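Local coordinates for glutamyl-tRNA(Gln) amidotransferase subunit B, mitochondrial (Saccharomyces cerevisiae, PDB 4N0H), which is the B subunit of a mitochondrial amidotransferase and carries a GatB/GatE-type catalytic domain, at residues B[189-192]-B[193-197]. Residues are numbered along the deposited sequence; the frame is centred on the assembly and turned at random.
Sequences KKYQ and NLVRH
V195 reaches back one helical turn to Y191. From its CB, which sits 3.9 Å from Y191 O, the valine sends out two methyls. CG1, anti to its own carbonyl carbon (chi1 -58°), passes Y191 O at 3.5 Å and ends over one face of the phenol ring, 4.0 Å from the centroid and 18° off the ring normal. This is a CH-pi contact displaced toward the rim, and the ring carbon nearest to CG1 is CZ, at 3.9 Å. CG2, the other methyl, lies 3.2 Å from Q192 O. The ring reaches the methyl because Y191 CG stands anti to the backbone N (chi1 -172°). L194 CD2 meets Y191 CD1 more loosely and obliquely, at 4.5 Å. The backbone N-H of N193, L194, V195 and R196 bonds to the carbonyls of K189, K190, Y191 and Q192, and R196 CG lies 3.3 Å from Q192 O. K190 NZ makes a salt bridge with D124 and a hydrogen bond to N118 O; Q192 NE2 and R196 NH1 hydrogen-bond to G203 O and S202 O. Y191 and L194 both rest on L74 of helix 65-78, while Y191 also touches I117 and M210 of the mixed sheet. Such i to i+4 contact is that of an alpha-helix, here the amphipathic end of helix 181-197, with Y191 and V195 buried and K189, N193 and R196 exposed.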
ATOM      1  N   LYS B 189      31.789 -10.306 -22.076  1.00 43.17           N
ATOM      2  CA  LYS B 189      32.966  -9.447 -22.107  1.00 43.15           C
ATOM      3  C   LYS B 189      32.621  -8.033 -22.569  1.00 42.69           C
ATOM      4  O   LYS B 189      33.032  -7.055 -21.948  1.00 39.98           O
ATOM      5  CB  LYS B 189      34.028 -10.047 -23.032  1.00 48.88           C
ATOM      6  CG  LYS B 189      35.396  -9.402 -22.921  1.00 54.17           C
ATOM      7  CD  LYS B 189      36.263  -9.768 -24.120  1.00 64.69           C
ATOM      8  CE  LYS B 189      37.743  -9.684 -23.787  1.00 70.50           C
ATOM      9  NZ  LYS B 189      38.159 -10.782 -22.867  1.00 73.40           N
ATOM     10  N   LYS B 190      31.864  -7.930 -23.658  1.00 46.19           N
ATOM     11  CA  LYS B 190      31.495  -6.623 -24.197  1.00 44.90           C
ATOM     12  C   LYS B 190      30.475  -5.914 -23.307  1.00 40.97           C
ATOM     13  O   LYS B 190      30.525  -4.694 -23.144  1.00 43.16           O
ATOM     14  CB  LYS B 190      30.957  -6.738 -25.628  1.00 47.98           C
ATOM     15  CG  LYS B 190      30.678  -5.387 -26.273  1.00 53.78           C
ATOM     16  CD  LYS B 190      30.244  -5.514 -27.728  1.00 60.69           C
ATOM     17  CE  LYS B 190      31.313  -6.186 -28.567  1.00 66.62           C
ATOM     18  NZ  LYS B 190      31.178  -5.871 -30.019  1.00 69.34           N
ATOM     19  N   TYR B 191      29.549  -6.675 -22.737  1.00 37.53           N
ATOM     20  CA  TYR B 191      28.558  -6.085 -21.844  1.00 38.35           C
ATOM     21  C   TYR B 191      29.230  -5.489 -20.608  1.00 39.03           C
ATOM     22  O   TYR B 191      28.856  -4.406 -20.154  1.00 36.57           O
ATOM     23  CB  TYR B 191      27.494  -7.103 -21.439  1.00 35.92           C
ATOM     24  CG  TYR B 191      26.348  -6.483 -20.673  1.00 36.83           C
ATOM     25  CD1 TYR B 191      25.567  -5.486 -21.249  1.00 35.13           C
ATOM     26  CD2 TYR B 191      26.046  -6.886 -19.377  1.00 36.14           C
ATOM     27  CE1 TYR B 191      24.521  -4.909 -20.562  1.00 37.02           C
ATOM     28  CE2 TYR B 191      24.995  -6.313 -18.678  1.00 38.81           C
ATOM     29  CZ  TYR B 191      24.237  -5.323 -19.279  1.00 36.92           C
ATOM     30  OH  TYR B 191      23.192  -4.742 -18.603  1.00 40.05           O
ATOM     31  N   GLN B 192      30.225  -6.200 -20.078  1.00 39.22           N
ATOM     32  CA  GLN B 192      31.026  -5.705 -18.962  1.00 36.32           C
ATOM     33  C   GLN B 192      31.688  -4.380 -19.317  1.00 37.84           C
ATOM     34  O   GLN B 192      31.598  -3.411 -18.563  1.00 39.29           O
ATOM     35  CB  GLN B 192      32.109  -6.716 -18.577  1.00 37.83           C
ATOM     36  CG  GLN B 192      31.647  -7.836 -17.674  1.00 41.96           C
ATOM     37  CD  GLN B 192      32.799  -8.708 -17.214  1.00 50.00           C
ATOM     38  OE1 GLN B 192      33.374  -9.459 -18.001  1.00 56.55           O
ATOM     39  NE2 GLN B 192      33.151  -8.601 -15.937  1.00 47.80           N
ATOM     40  N   ASN B 193      32.361  -4.348 -20.462  1.00 36.99           N
ATOM     41  CA  ASN B 193      32.991  -3.123 -20.940  1.00 38.78           C
ATOM     42  C   ASN B 193      32.009  -1.968 -21.112  1.00 37.94           C
ATOM     43  O   ASN B 193      32.307  -0.831 -20.746  1.00 38.33           O
ATOM     44  CB  ASN B 193      33.725  -3.378 -22.253  1.00 47.86           C
ATOM     45  CG  ASN B 193      35.185  -3.676 -22.042  1.00 60.55           C
ATOM     46  OD1 ASN B 193      35.558  -4.795 -21.684  1.00 63.03           O
ATOM     47  ND2 ASN B 193      36.026  -2.671 -22.252  1.00 66.62           N
ATOM     48  N   LEU B 194      30.839  -2.269 -21.662  1.00 35.59           N
ATOM     49  CA  LEU B 194      29.807  -1.257 -21.877  1.00 35.60           C
ATOM     50  C   LEU B 194      29.338  -0.586 -20.579  1.00 34.09           C
ATOM     51  O   LEU B 194      29.305   0.642 -20.489  1.00 32.13           O
ATOM     52  CB  LEU B 194      28.602  -1.858 -22.608  1.00 34.91           C
ATOM     53  CG  LEU B 194      27.460  -0.872 -22.880  1.00 34.73           C
ATOM     54  CD1 LEU B 194      27.888   0.156 -23.919  1.00 33.86           C
ATOM     55  CD2 LEU B 194      26.190  -1.592 -23.314  1.00 32.57           C
ATOM     56  N   VAL B 195      28.971  -1.380 -19.576  1.00 32.49           N
ATOM     57  CA  VAL B 195      28.444  -0.799 -18.340  1.00 32.53           C
ATOM     58  C   VAL B 195      29.503   0.041 -17.624  1.00 36.43           C
ATOM     59  O   VAL B 195      29.183   1.059 -17.018  1.00 37.37           O
ATOM     60  CB  VAL B 195      27.835  -1.855 -17.381  1.00 27.16           C
ATOM     61  CG1 VAL B 195      26.713  -2.618 -18.072  1.00 28.06           C
ATOM     62  CG2 VAL B 195      28.894  -2.810 -16.869  1.00 27.51           C
ATOM     63  N   ARG B 196      30.763  -0.374 -17.724  1.00 36.15           N
ATOM     64  CA  ARG B 196      31.866   0.384 -17.141  1.00 39.06           C
ATOM     65  C   ARG B 196      32.112   1.668 -17.928  1.00 37.49           C
ATOM     66  O   ARG B 196      32.389   2.720 -17.355  1.00 39.13           O
ATOM     67  CB  ARG B 196      33.142  -0.462 -17.105  1.00 39.29           C
ATOM     68  CG  ARG B 196      33.052  -1.692 -16.212  1.00 40.99           C
ATOM     69  CD  ARG B 196      34.286  -2.579 -16.354  1.00 45.41           C
ATOM     70  NE  ARG B 196      35.508  -1.873 -15.979  1.00 51.65           N
ATOM     71  CZ  ARG B 196      36.004  -1.833 -14.745  1.00 62.38           C
ATOM     72  NH1 ARG B 196      35.385  -2.464 -13.754  1.00 64.08           N
ATOM     73  NH2 ARG B 196      37.122  -1.160 -14.501  1.00 66.30           N
ATOM     74  N   HIS B 197      32.001   1.574 -19.246  1.00 38.66           N
ATOM     75  CA  HIS B 197      32.201   2.721 -20.120  1.00 42.03           C
ATOM     76  C   HIS B 197      31.100   3.766 -19.931  1.00 38.41           C
ATOM     77  O   HIS B 197      31.349   4.967 -20.035  1.00 36.68           O
ATOM     78  CB  HIS B 197      32.255   2.268 -21.578  1.00 48.50           C
ATOM     79  CG  HIS B 197      32.656   3.348 -22.533  1.00 58.43           C
ATOM     80  ND1 HIS B 197      33.830   4.059 -22.400  1.00 63.36           N
ATOM     81  CD2 HIS B 197      32.043   3.835 -23.637  1.00 60.67           C
ATOM     82  CE1 HIS B 197      33.921   4.939 -23.381  1.00 64.88           C
ATOM     83  NE2 HIS B 197      32.850   4.824 -24.145  1.00 62.12           N
TER